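PDB 3TVA: xylose isomerase domain protein TIM barrel from Planctomyces limnophilus, which binds a magnesium ion in a TIM barrel of the xylose isomerase-like family and probably acts as an isomerase. Local coordinates for residues 37-42 and 67-72; 80-85 and 225-230; 199-204 and 247-252; 124-129 and 160-165. All blocks are in the same frame, centred on the assembly; numbering follows the deposited sequence. Where two conformers were deposited one is given.

Contact 1: 37-42 and 67-72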
loop_
_atom_site.group_PDB
_atom_site.type_symbol
_atom_site.label_atom_id
_atom_site.label_comp_id
_atom_site.label_asym_id
_atom_site.label_seq_id
_atom_site.Cartn_x
_atom_site.Cartn_y
_atom_site.Cartn_z
ATOM N N THR A 37 -4.195 6.472 13.393
ATOM C CA THR A 37 -3.845 5.195 12.761
ATOM C C THR A 37 -2.631 5.349 11.864
ATOM O O THR A 37 -2.347 6.443 11.381
ATOM C CB THR A 37 -4.982 4.604 11.856
ATOM O OG1 THR A 37 -5.155 5.431 10.699
ATOM C CG2 THR A 37 -6.290 4.491 12.596
ATOM N N VAL A 38 -1.915 4.249 11.654
ATOM C CA VAL A 38 -0.823 4.227 10.692
ATOM C C VAL A 38 -0.807 2.897 9.946
ATOM O O VAL A 38 -1.314 1.885 10.429
ATOM C CB VAL A 38 0.568 4.397 11.368
ATOM C CG1 VAL A 38 0.720 5.775 12.019
ATOM C CG2 VAL A 38 0.830 3.279 12.382
ATOM N N GLN A 39 -0.204 2.914 8.765
ATOM C CA GLN A 39 0.297 1.702 8.146
ATOM C C GLN A 39 1.798 1.750 8.338
ATOM O O GLN A 39 2.385 2.821 8.418
ATOM C CB GLN A 39 -0.031 1.654 6.656
ATOM C CG GLN A 39 -1.511 1.503 6.369
ATOM C CD GLN A 39 -1.767 1.267 4.900
ATOM O OE1 GLN A 39 -0.842 0.967 4.151
ATOM N NE2 GLN A 39 -3.021 1.401 4.475
ATOM N N VAL A 40 2.419 0.590 8.459
ATOM C CA VAL A 40 3.830 0.543 8.790
ATOM C C VAL A 40 4.594 -0.321 7.802
ATOM O O VAL A 40 4.205 -1.464 7.533
ATOM C CB VAL A 40 4.036 -0.061 10.198
ATOM C CG1 VAL A 40 5.492 0.016 10.600
ATOM C CG2 VAL A 40 3.173 0.674 11.210
ATOM N N HIS A 41 5.693 0.203 7.278
ATOM C CA HIS A 41 6.595 -0.649 6.538
ATOM C C HIS A 41 7.275 -1.616 7.523
ATOM O O HIS A 41 7.760 -1.199 8.569
ATOM C CB HIS A 41 7.628 0.172 5.774
ATOM C CG HIS A 41 8.365 -0.620 4.738
ATOM N ND1 HIS A 41 9.268 -1.612 5.065
ATOM C CD2 HIS A 41 8.312 -0.588 3.385
ATOM C CE1 HIS A 41 9.759 -2.141 3.955
ATOM N NE2 HIS A 41 9.193 -1.539 2.922
ATOM N N ALA A 42 7.293 -2.905 7.202
ATOM C CA ALA A 42 7.885 -3.890 8.109
ATOM C C ALA A 42 9.360 -3.581 8.346
ATOM O O ALA A 42 10.066 -3.149 7.444
ATOM C CB ALA A 42 7.729 -5.310 7.562
ATOM N N VAL A 67 -2.268 0.295 14.425
ATOM C CA VAL A 67 -1.567 -0.144 13.220
ATOM C C VAL A 67 -2.515 -0.970 12.361
ATOM O O VAL A 67 -2.981 -2.015 12.788
ATOM C CB VAL A 67 -0.357 -1.029 13.591
ATOM C CG1 VAL A 67 0.402 -1.468 12.326
ATOM C CG2 VAL A 67 0.558 -0.293 14.570
ATOM N N THR A 68 -2.890 -0.425 11.210
ATOM C CA THR A 68 -3.853 -1.052 10.305
ATOM C C THR A 68 -3.313 -2.070 9.284
ATOM O O THR A 68 -3.974 -3.044 8.971
ATOM C CB THR A 68 -4.745 0.007 9.643
ATOM O OG1 THR A 68 -3.933 0.877 8.849
ATOM C CG2 THR A 68 -5.462 0.836 10.729
ATOM N N VAL A 69 -2.130 -1.810 8.739
ATOM C CA VAL A 69 -1.511 -2.708 7.772
ATOM C C VAL A 69 0.004 -2.663 7.967
ATOM O O VAL A 69 0.574 -1.602 8.238
ATOM C CB VAL A 69 -1.801 -2.299 6.283
ATOM C CG1 VAL A 69 -1.220 -3.331 5.328
ATOM C CG2 VAL A 69 -3.309 -2.101 5.989
ATOM N N ILE A 70 0.659 -3.815 7.838
ATOM C CA ILE A 70 2.116 -3.842 7.800
ATOM C C ILE A 70 2.599 -4.251 6.404
ATOM O O ILE A 70 2.233 -5.306 5.900
ATOM C CB ILE A 70 2.699 -4.766 8.905
ATOM C CG1 ILE A 70 2.402 -4.136 10.280
ATOM C CG2 ILE A 70 4.202 -4.961 8.675
ATOM C CD1 ILE A 70 2.714 -5.006 11.476
ATOM N N PHE A 71 3.410 -3.407 5.776
ATOM C CA PHE A 71 3.778 -3.595 4.374
ATOM C C PHE A 71 5.107 -4.312 4.205
ATOM O O PHE A 71 6.069 -4.014 4.900
ATOM C CB PHE A 71 3.828 -2.232 3.648
ATOM C CG PHE A 71 2.671 -2.005 2.715
ATOM C CD1 PHE A 71 1.474 -1.495 3.184
ATOM C CD2 PHE A 71 2.775 -2.330 1.370
ATOM C CE1 PHE A 71 0.400 -1.299 2.325
ATOM C CE2 PHE A 71 1.709 -2.141 0.511
ATOM C CZ PHE A 71 0.520 -1.623 0.991
ATOM N N GLY A 72 5.158 -5.262 3.281
ATOM C CA GLY A 72 6.423 -5.870 2.918
ATOM C C GLY A 72 7.249 -4.993 1.992
ATOM O O GLY A 72 6.724 -4.170 1.251
HETATM O O HOH W 1 -3.826 3.741 8.667
HETATM O O HOH W 2 -5.550 0.895 6.510
#
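The amide of Gln39 is turned nearly parallel to the Phe71 ring, 9° apart but offset from its plane, and brings OE1 to the ring's edge, 3.2 Å from Phe71 CE1, where the weakly positive C-H rim suits an oxygen. The Phe71 ring also meets that of the magnesium ligand His211. One face of the His41 imidazole is covered by Phe71 O, while in the ring plane His41 ND1 donates to Ala42 O at 2.9 Å, which fixes the ring's rotation. Gln39 is extended beyond CG, its CG and CD running beside Val69. Beneath lie two parallel strands of the TIM barrel, joined as a beta-alpha-beta crossover through helix 50-62. Straight backbone bonds tie them, among them Phe71 N to Val40 O at 2.7 Å and Ala42 N to Phe71 O at 2.8 Å. On the other side, branched Val40 and Val67 meet through CG2 and CG1 at 3.7 Å and pack on Phe56 of that helix. The hydrogen bond of Gln39 OE1 goes to NE2 of His211, and that of Gln39 NE2 to Asn182. Gln39 is a second-shell residue whose bond is consistent with orienting the His211 imidazole and may tune its electron donation to the metal.

Contact 2: 80-85 and 225-230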
loop_
_atom_site.group_PDB
_atom_site.type_symbol
_atom_site.label_atom_id
_atom_site.label_comp_id
_atom_site.label_asym_id
_atom_site.label_seq_id
_atom_site.Cartn_x
_atom_site.Cartn_y
_atom_site.Cartn_z
ATOM N N ALA A 80 13.939 2.455 -9.832
ATOM C CA ALA A 80 14.675 3.453 -10.623
ATOM C C ALA A 80 13.972 3.853 -11.909
ATOM O O ALA A 80 13.939 5.027 -12.264
ATOM C CB ALA A 80 16.086 2.949 -10.954
ATOM N N ASP A 81 13.428 2.876 -12.618
ATOM C CA ASP A 81 12.594 3.186 -13.766
ATOM C C ASP A 81 11.572 2.074 -13.929
ATOM O O ASP A 81 11.577 1.105 -13.151
ATOM C CB ASP A 81 13.421 3.450 -15.052
ATOM C CG ASP A 81 14.316 2.277 -15.451
ATOM O OD1 ASP A 81 13.972 1.105 -15.185
ATOM O OD2 ASP A 81 15.379 2.533 -16.056
ATOM N N ILE A 82 10.692 2.203 -14.918
ATOM C CA ILE A 82 9.612 1.224 -15.075
ATOM C C ILE A 82 10.119 -0.205 -15.396
ATOM O O ILE A 82 9.723 -1.154 -14.719
ATOM C CB ILE A 82 8.455 1.750 -15.970
ATOM C CG1 ILE A 82 7.802 2.950 -15.263
ATOM C CG2 ILE A 82 7.402 0.641 -16.242
ATOM C CD1 ILE A 82 6.702 3.667 -16.040
ATOM N N PRO A 83 11.039 -0.355 -16.373
ATOM C CA PRO A 83 11.587 -1.697 -16.633
ATOM C C PRO A 83 12.331 -2.320 -15.446
ATOM O O PRO A 83 12.295 -3.537 -15.287
ATOM C CB PRO A 83 12.579 -1.457 -17.783
ATOM C CG PRO A 83 12.058 -0.235 -18.477
ATOM C CD PRO A 83 11.481 0.625 -17.387
ATOM N N THR A 84 13.008 -1.508 -14.643
ATOM C CA THR A 84 13.775 -2.031 -13.514
ATOM C C THR A 84 12.818 -2.518 -12.438
ATOM O O THR A 84 13.085 -3.508 -11.740
ATOM C CB THR A 84 14.744 -0.954 -12.958
ATOM O OG1 THR A 84 15.703 -0.637 -13.975
ATOM C CG2 THR A 84 15.489 -1.432 -11.713
ATOM N N THR A 85 11.695 -1.812 -12.308
ATOM C CA THR A 85 10.667 -2.206 -11.365
ATOM C C THR A 85 10.156 -3.595 -11.730
ATOM O O THR A 85 10.107 -4.486 -10.876
ATOM C CB THR A 85 9.489 -1.203 -11.358
ATOM O OG1 THR A 85 9.990 0.105 -11.049
ATOM C CG2 THR A 85 8.459 -1.600 -10.304
ATOM N N LYS A 225 6.389 4.439 -19.967
ATOM C CA LYS A 225 7.809 4.418 -20.306
ATOM C C LYS A 225 8.619 5.233 -19.298
ATOM O O LYS A 225 9.539 4.714 -18.666
ATOM C CB LYS A 225 8.046 4.840 -21.756
ATOM C CG LYS A 225 7.464 3.829 -22.740
ATOM C CD LYS A 225 7.895 4.091 -24.164
ATOM C CE LYS A 225 7.345 5.409 -24.639
ATOM N NZ LYS A 225 7.592 5.656 -26.087
ATOM N N SER A 226 8.309 6.521 -19.201
ATOM C CA SER A 226 8.824 7.354 -18.124
ATOM C C SER A 226 7.832 7.411 -16.960
ATOM O O SER A 226 6.606 7.401 -17.162
ATOM C CB SER A 226 9.101 8.763 -18.628
ATOM O OG SER A 226 9.918 8.722 -19.785
ATOM N N TRP A 227 8.361 7.452 -15.740
ATOM C CA TRP A 227 7.534 7.636 -14.556
ATOM C C TRP A 227 6.755 8.942 -14.694
ATOM O O TRP A 227 7.263 9.908 -15.255
ATOM C CB TRP A 227 8.410 7.766 -13.310
ATOM C CG TRP A 227 9.012 6.489 -12.751
ATOM C CD1 TRP A 227 10.354 6.218 -12.564
ATOM C CD2 TRP A 227 8.302 5.338 -12.268
ATOM N NE1 TRP A 227 10.509 4.968 -12.005
ATOM C CE2 TRP A 227 9.268 4.407 -11.818
ATOM C CE3 TRP A 227 6.942 5.000 -12.182
ATOM C CZ2 TRP A 227 8.917 3.163 -11.289
ATOM C CZ3 TRP A 227 6.592 3.763 -11.653
ATOM C CH2 TRP A 227 7.577 2.860 -11.211
ATOM N N GLY A 228 5.536 8.980 -14.160
ATOM C CA GLY A 228 4.904 10.257 -13.877
ATOM C C GLY A 228 5.601 10.876 -12.668
ATOM O O GLY A 228 6.633 10.379 -12.217
ATOM N N GLN A 229 5.049 11.954 -12.124
ATOM C CA GLN A 229 5.712 12.650 -11.026
ATOM C C GLN A 229 4.818 12.721 -9.797
ATOM O O GLN A 229 3.707 13.237 -9.872
ATOM C CB GLN A 229 6.085 14.074 -11.460
ATOM C CG GLN A 229 6.740 14.900 -10.362
ATOM C CD GLN A 229 6.839 16.385 -10.714
ATOM O OE1 GLN A 229 6.413 16.819 -11.792
ATOM N NE2 GLN A 229 7.402 17.172 -9.795
ATOM N N GLU A 230 5.297 12.226 -8.664
ATOM C CA GLU A 230 4.513 12.320 -7.436
ATOM C C GLU A 230 4.565 13.751 -6.916
ATOM O O GLU A 230 5.615 14.370 -6.953
ATOM C CB GLU A 230 5.018 11.350 -6.364
ATOM C CG GLU A 230 4.123 11.334 -5.128
ATOM C CD GLU A 230 4.725 10.590 -3.935
ATOM O OE1 GLU A 230 5.603 9.720 -4.137
ATOM O OE2 GLU A 230 4.312 10.887 -2.789
HETATM O O HOH W 3 10.699 4.619 -16.390
#
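Trp227, on a loop of the TIM barrel, lies against the N-capped first turn of helix 82-88. Ile82 CG1 stands over the six-membered ring in a CH-pi contact, 3.7 Å from its centroid and only 7° off the normal. A branched aliphatic chain suits this place: with CG1 anti to the carbonyl carbon (chi1 -64°) and CD1 extended beyond it, Ile82 lays its longer branch along the indole face and carries CD1 on toward the carbonyl oxygens of Lys225 and Ser226. At the ring's rim, Thr85 OG1 comes to 3.2 Å from Trp227 CZ2, near the ring plane. Farther round, the NE1 corner of the indole lies against the backbone of Ala80 and Asp81, and NE1 makes a weak hydrogen bond to Tyr79 O.

A water joins the two backbones beside the ring, accepting from Ile82 N and donating to Lys225 O at 2.6 Å. The Thr85 hydroxyl is held in turn by its bond to Asp81 O, a carbonyl that also takes the helical bond from Thr85 N. Outside the two segments, the Trp227 ring meets that of Tyr191 with planes at about 60°, and a bound glycerol, probably from the crystallisation liquor, lies about 4 Å from the indole and may mark a pocket. Asp81 is the N-cap: a short carboxylate one bond from its CB can turn back onto the first turn. Its OD1 takes two bonds, from Thr84 N at 2.8 Å and, from above the carboxylate plane, from Thr84 OG1 at 2.7 Å.

Contact 3: 199-204 and 247-252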
loop_
_atom_site.group_PDB
_atom_site.type_symbol
_atom_site.label_atom_id
_atom_site.label_comp_id
_atom_site.label_asym_id
_atom_site.label_seq_id
_atom_site.Cartn_x
_atom_site.Cartn_y
_atom_site.Cartn_z
ATOM N N ALA A 199 -10.663 2.731 -12.344
ATOM C CA ALA A 199 -10.143 1.457 -11.867
ATOM C C ALA A 199 -10.718 1.136 -10.490
ATOM O O ALA A 199 -11.070 0.002 -10.221
ATOM C CB ALA A 199 -8.613 1.459 -11.815
ATOM N N LEU A 200 -10.787 2.145 -9.626
ATOM C CA LEU A 200 -11.384 1.995 -8.305
ATOM C C LEU A 200 -12.810 1.444 -8.374
ATOM O O LEU A 200 -13.161 0.549 -7.607
ATOM C CB LEU A 200 -11.402 3.340 -7.579
ATOM C CG LEU A 200 -12.117 3.337 -6.227
ATOM C CD1 LEU A 200 -11.432 2.372 -5.239
ATOM C CD2 LEU A 200 -12.170 4.761 -5.664
ATOM N N ARG A 201 -13.637 1.994 -9.269
ATOM C CA ARG A 201 -14.995 1.488 -9.442
ATOM C C ARG A 201 -14.980 0.014 -9.834
ATOM O O ARG A 201 -15.788 -0.766 -9.352
ATOM C CB ARG A 201 -15.752 2.264 -10.511
ATOM C CG ARG A 201 -16.101 3.705 -10.149
ATOM C CD ARG A 201 -17.063 4.276 -11.187
ATOM N NE ARG A 201 -17.665 5.501 -10.682
ATOM C CZ ARG A 201 -18.740 5.526 -9.907
ATOM N NH1 ARG A 201 -19.349 4.397 -9.584
ATOM N NH2 ARG A 201 -19.205 6.680 -9.466
ATOM N N LYS A 202 -14.070 -0.364 -10.726
ATOM C CA LYS A 202 -14.026 -1.738 -11.212
ATOM C C LYS A 202 -13.637 -2.721 -10.112
ATOM O O LYS A 202 -14.136 -3.845 -10.081
ATOM C CB LYS A 202 -13.034 -1.866 -12.370
ATOM C CG LYS A 202 -13.588 -1.453 -13.717
ATOM C CD LYS A 202 -12.518 -1.590 -14.793
ATOM C CE LYS A 202 -13.095 -1.454 -16.192
ATOM N NZ LYS A 202 -12.021 -1.440 -17.232
ATOM N N VAL A 203 -12.709 -2.319 -9.245
ATOM C CA VAL A 203 -12.173 -3.231 -8.225
ATOM C C VAL A 203 -12.826 -3.118 -6.848
ATOM O O VAL A 203 -12.341 -3.716 -5.884
ATOM C CB VAL A 203 -10.628 -3.193 -8.127
ATOM C CG1 VAL A 203 -10.016 -3.476 -9.500
ATOM C CG2 VAL A 203 -10.134 -1.856 -7.546
ATOM N N ALA A 204 -13.888 -2.316 -6.768
ATOM C CA ALA A 204 -14.466 -1.868 -5.503
ATOM C C ALA A 204 -14.657 -2.981 -4.462
ATOM O O ALA A 204 -14.335 -2.791 -3.289
ATOM C CB ALA A 204 -15.815 -1.163 -5.770
ATOM N N LEU A 247 -14.968 6.734 -3.221
ATOM C CA LEU A 247 -14.764 5.813 -2.092
ATOM C C LEU A 247 -15.997 5.768 -1.211
ATOM O O LEU A 247 -16.406 4.707 -0.738
ATOM C CB LEU A 247 -13.573 6.258 -1.227
ATOM C CG LEU A 247 -12.170 5.855 -1.698
ATOM C CD1 LEU A 247 -11.081 6.525 -0.839
ATOM C CD2 LEU A 247 -12.014 4.331 -1.691
ATOM N N TRP A 248 -16.586 6.934 -0.973
ATOM C CA TRP A 248 -17.765 6.991 -0.129
ATOM C C TRP A 248 -18.907 6.201 -0.770
ATOM O O TRP A 248 -19.562 5.407 -0.104
ATOM C CB TRP A 248 -18.183 8.439 0.103
ATOM C CG TRP A 248 -19.330 8.578 1.046
ATOM C CD1 TRP A 248 -20.631 8.898 0.730
ATOM C CD2 TRP A 248 -19.288 8.409 2.466
ATOM N NE1 TRP A 248 -21.396 8.935 1.876
ATOM C CE2 TRP A 248 -20.596 8.635 2.954
ATOM C CE3 TRP A 248 -18.268 8.093 3.377
ATOM C CZ2 TRP A 248 -20.910 8.555 4.314
ATOM C CZ3 TRP A 248 -18.583 8.012 4.722
ATOM C CH2 TRP A 248 -19.894 8.245 5.178
ATOM N N GLU A 249 -19.123 6.405 -2.067
ATOM C CA GLU A 249 -20.189 5.709 -2.790
ATOM C C GLU A 249 -20.071 4.178 -2.747
ATOM O O GLU A 249 -21.076 3.471 -2.628
ATOM C CB GLU A 249 -20.253 6.169 -4.248
ATOM C CG GLU A 249 -21.195 5.305 -5.073
ATOM C CD GLU A 249 -21.110 5.554 -6.563
ATOM O OE1 GLU A 249 -20.813 6.705 -6.969
ATOM O OE2 GLU A 249 -21.358 4.599 -7.342
ATOM N N ILE A 250 -18.853 3.647 -2.818
ATOM C CA ILE A 250 -18.707 2.191 -2.837
ATOM C C ILE A 250 -18.718 1.557 -1.452
ATOM O O ILE A 250 -18.577 0.347 -1.323
ATOM C CB ILE A 250 -17.471 1.741 -3.586
ATOM C CG1 ILE A 250 -16.215 2.218 -2.844
ATOM C CG2 ILE A 250 -17.534 2.260 -5.020
ATOM C CD1 ILE A 250 -14.923 1.714 -3.443
ATOM N N GLY A 251 -18.892 2.366 -0.416
ATOM C CA GLY A 251 -19.005 1.823 0.922
ATOM C C GLY A 251 -17.713 1.767 1.726
ATOM O O GLY A 251 -17.716 1.210 2.823
ATOM N N TYR A 252 -16.620 2.367 1.236
ATOM C CA TYR A 252 -15.380 2.292 2.006
ATOM C C TYR A 252 -15.424 3.279 3.161
ATOM O O TYR A 252 -15.669 4.473 2.969
ATOM C CB TYR A 252 -14.157 2.575 1.137
ATOM C CG TYR A 252 -12.882 2.480 1.942
ATOM C CD1 TYR A 252 -12.355 1.237 2.293
ATOM C CD2 TYR A 252 -12.225 3.630 2.383
ATOM C CE1 TYR A 252 -11.183 1.138 3.044
ATOM C CE2 TYR A 252 -11.052 3.545 3.143
ATOM C CZ TYR A 252 -10.543 2.298 3.469
ATOM O OH TYR A 252 -9.397 2.207 4.215
#
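Arg201 and Glu249 form a salt bridge, gripped end-on by two nitrogens, one to each carboxylate oxygen: NH1 donates to Glu249 OE2 at 3.0 Å, and NH2 to Glu249 OE1, also at 3.0 Å. The fit is not flat. Guanidinium and carboxylate planes are turned 54° apart, so both oxygens are met from above the carboxylate plane, although OE2 lies in the plane of the guanidinium. Long chains suit the two ends because the helices stand apart here: Arg201 is extended from CG to NE, and Glu249 has CG anti to its backbone N and stays extended beyond it.

Behind this pair the two segments meet through aliphatic groups. Ile250 aims its CB at the facing segment and, with CG1 in the crowded position between N and the carbonyl carbon (chi1 65°), sets CD1 3.8 Å from Ala204 CB and 4.0 Å from Leu200 CD1. The small alanine leaves room for the branched Ile250. Deeper still, Leu200 and Leu247 cross at about a right angle, their CD2 methyls 4.0 Å apart. Leu200 also touches Tyr243, Phe183 and Val207, and Leu247 touches Ile210, so helices 196-203 and 240-249 are joined to each other and to barrel strands beneath.

Helix 240-249 ends in a Schellman motif. Gly251 takes a positive phi of 94°, a conformation that a residue without a side chain adopts easily; Tyr252 N bonds back to Leu247 O and Gly251 N to Trp248 O. The contact is therefore graded, from leucines against the sheet to charges at the exposed outer margin, where solvent probably weakens their attraction.

Contact 4: 124-129 and 160-165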
loop_
_atom_site.group_PDB
_atom_site.type_symbol
_atom_site.label_atom_id
_atom_site.label_comp_id
_atom_site.label_asym_id
_atom_site.label_seq_id
_atom_site.Cartn_x
_atom_site.Cartn_y
_atom_site.Cartn_z
ATOM N N GLY A 124 4.492 -7.194 -7.713
ATOM C CA GLY A 124 5.330 -7.104 -8.904
ATOM C C GLY A 124 4.508 -7.133 -10.174
ATOM O O GLY A 124 3.272 -7.073 -10.113
ATOM N N PHE A 125 5.154 -7.270 -11.330
ATOM C CA PHE A 125 4.409 -7.110 -12.576
ATOM C C PHE A 125 3.825 -8.461 -12.956
ATOM O O PHE A 125 4.524 -9.338 -13.450
ATOM C CB PHE A 125 5.338 -6.614 -13.694
ATOM C CG PHE A 125 5.548 -5.114 -13.704
ATOM C CD1 PHE A 125 5.429 -4.390 -14.886
ATOM C CD2 PHE A 125 5.862 -4.428 -12.533
ATOM C CE1 PHE A 125 5.627 -3.016 -14.902
ATOM C CE2 PHE A 125 6.043 -3.059 -12.540
ATOM C CZ PHE A 125 5.932 -2.351 -13.725
ATOM N N VAL A 126 2.513 -8.584 -12.774
ATOM C CA VAL A 126 1.799 -9.847 -12.935
ATOM C C VAL A 126 1.813 -10.237 -14.413
ATOM O O VAL A 126 1.393 -9.458 -15.262
ATOM C CB VAL A 126 0.334 -9.748 -12.431
ATOM C CG1 VAL A 126 -0.461 -11.028 -12.779
ATOM C CG2 VAL A 126 0.300 -9.469 -10.935
ATOM N N PRO A 127 2.333 -11.432 -14.719
ATOM C CA PRO A 127 2.435 -11.963 -16.088
ATOM C C PRO A 127 1.060 -12.159 -16.724
ATOM O O PRO A 127 0.070 -12.264 -16.000
ATOM C CB PRO A 127 3.073 -13.340 -15.883
ATOM C CG PRO A 127 3.673 -13.310 -14.530
ATOM C CD PRO A 127 2.845 -12.377 -13.717
ATOM N N GLU A 128 1.010 -12.206 -18.053
ATOM C CA GLU A 128 -0.199 -12.583 -18.780
ATOM C C GLU A 128 -0.646 -13.950 -18.291
ATOM O O GLU A 128 0.189 -14.802 -18.000
ATOM C CB GLU A 128 0.083 -12.666 -20.278
ATOM C CG GLU A 128 0.109 -11.340 -21.017
ATOM C CD GLU A 128 0.354 -11.521 -22.520
ATOM O OE1 GLU A 128 -0.069 -12.562 -23.079
ATOM O OE2 GLU A 128 0.978 -10.627 -23.140
ATOM N N SER A 129 -1.957 -14.156 -18.192
ATOM C CA SER A 129 -2.508 -15.412 -17.678
ATOM C C SER A 129 -2.165 -16.625 -18.547
ATOM O O SER A 129 -2.177 -17.760 -18.072
ATOM C CB SER A 129 -4.019 -15.299 -17.524
ATOM O OG SER A 129 -4.608 -14.856 -18.735
ATOM N N GLY A 160 -0.608 -1.818 -8.672
ATOM C CA GLY A 160 0.579 -1.999 -9.493
ATOM C C GLY A 160 0.481 -1.400 -10.883
ATOM O O GLY A 160 -0.233 -0.420 -11.127
ATOM N N GLN A 161 1.230 -1.997 -11.797
ATOM C CA GLN A 161 1.190 -1.606 -13.202
ATOM C C GLN A 161 0.053 -2.290 -13.969
ATOM O O GLN A 161 -0.266 -1.896 -15.095
ATOM C CB GLN A 161 2.530 -1.914 -13.869
ATOM C CG GLN A 161 2.744 -1.253 -15.230
ATOM C CD GLN A 161 2.485 -2.201 -16.400
ATOM O OE1 GLN A 161 2.051 -3.345 -16.217
ATOM N NE2 GLN A 161 2.758 -1.721 -17.612
ATOM N N GLU A 162 -0.568 -3.295 -13.362
ATOM C CA GLU A 162 -1.637 -4.022 -14.040
ATOM C C GLU A 162 -2.813 -3.103 -14.298
ATOM O O GLU A 162 -3.156 -2.257 -13.473
ATOM C CB GLU A 162 -2.154 -5.208 -13.207
ATOM C CG GLU A 162 -1.127 -6.249 -12.913
ATOM C CD GLU A 162 -0.085 -5.741 -11.948
ATOM O OE1 GLU A 162 1.122 -5.859 -12.263
ATOM O OE2 GLU A 162 -0.492 -5.189 -10.896
ATOM N N SER A 163 -3.461 -3.314 -15.427
ATOM C CA SER A 163 -4.766 -2.724 -15.652
ATOM C C SER A 163 -5.735 -3.317 -14.616
ATOM O O SER A 163 -5.483 -4.390 -14.057
ATOM C CB SER A 163 -5.233 -3.085 -17.050
ATOM O OG SER A 163 -5.570 -4.457 -17.082
ATOM N N ALA A 164 -6.822 -2.609 -14.327
ATOM C CA ALA A 164 -7.815 -3.115 -13.377
ATOM C C ALA A 164 -8.365 -4.480 -13.819
ATOM O O ALA A 164 -8.592 -5.355 -12.993
ATOM C CB ALA A 164 -8.961 -2.097 -13.183
ATOM N N ASP A 165 -8.559 -4.664 -15.123
ATOM C CA ASP A 165 -9.061 -5.936 -15.641
ATOM C C ASP A 165 -8.118 -7.125 -15.331
ATOM O O ASP A 165 -8.577 -8.196 -14.918
ATOM C CB ASP A 165 -9.316 -5.844 -17.155
ATOM C CG ASP A 165 -10.559 -5.002 -17.504
ATOM O OD1 ASP A 165 -11.444 -4.807 -16.637
ATOM O OD2 ASP A 165 -10.651 -4.537 -18.659
HETATM O O HOH W 4 1.123 -5.699 -8.885
#
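Gly160 lies in the loop after strand 154-158, and its lack of a side chain leaves room for the carboxylate of Glu162, whose OE2 packs so close that a CB here would clash with it. Gln161 points its CB at the facing loop and lays it over one face of the Phe125 ring, 3.7 Å from the centroid, as a CH-pi contact. Its chain, bent at chi2, then carries the amide past the CE1-CD1 edge of the ring, the planes 19° apart, with CG 3.4 Å from Phe125 CE1. A flexible, partly apolar chain suits such a cover. Glu162 is bent too (chi2 70°), which turns its carboxylate back toward the loop 124-129. There OE1 accepts from Val126 N at 3.1 Å, nearly straight at 168° but from above the carboxylate plane, while CG rests 3.8 Å from Val126 CB. A water lies within bonding distance of both Glu162 OE2 and Gly124 O. Ser163 then caps helix 164-174, its OG bonded to His166 N. These loops follow neighbouring parallel strands of the TIM barrel. The buried Glu162 would, if ionised, carry a charge eased by one backbone N-H and possibly the water; with Gly124 O close by, its proton affinity may be raised.

In the fold
All four contacts belong to one TIM barrel whose magnesium ion is held by Glu158, Asp184, His211 and Glu259. Contact 1 lies nearest the metal, the Phe71 side chain about 6 Å from it, whereas Trp227 of contact 2 is about 11 Å away, Glu162 of contact 4 about 12 Å and Leu247 of contact 3 about 13 Å. Phe71 and Trp227 each lie about 4 Å from bound glycerol, which may mark a pocket. Contacts 2 and 4, with centres about 15 Å apart, touch where Thr85 CG2 packs 3.6 Å from Phe125 CE2. Contact 4 also touches contact 3: Ala164 CB lies 3.8 Å from Ala199 CB, beside a long, weak ion pair of Asp165 and Lys202. Contact 1 touches none of the others.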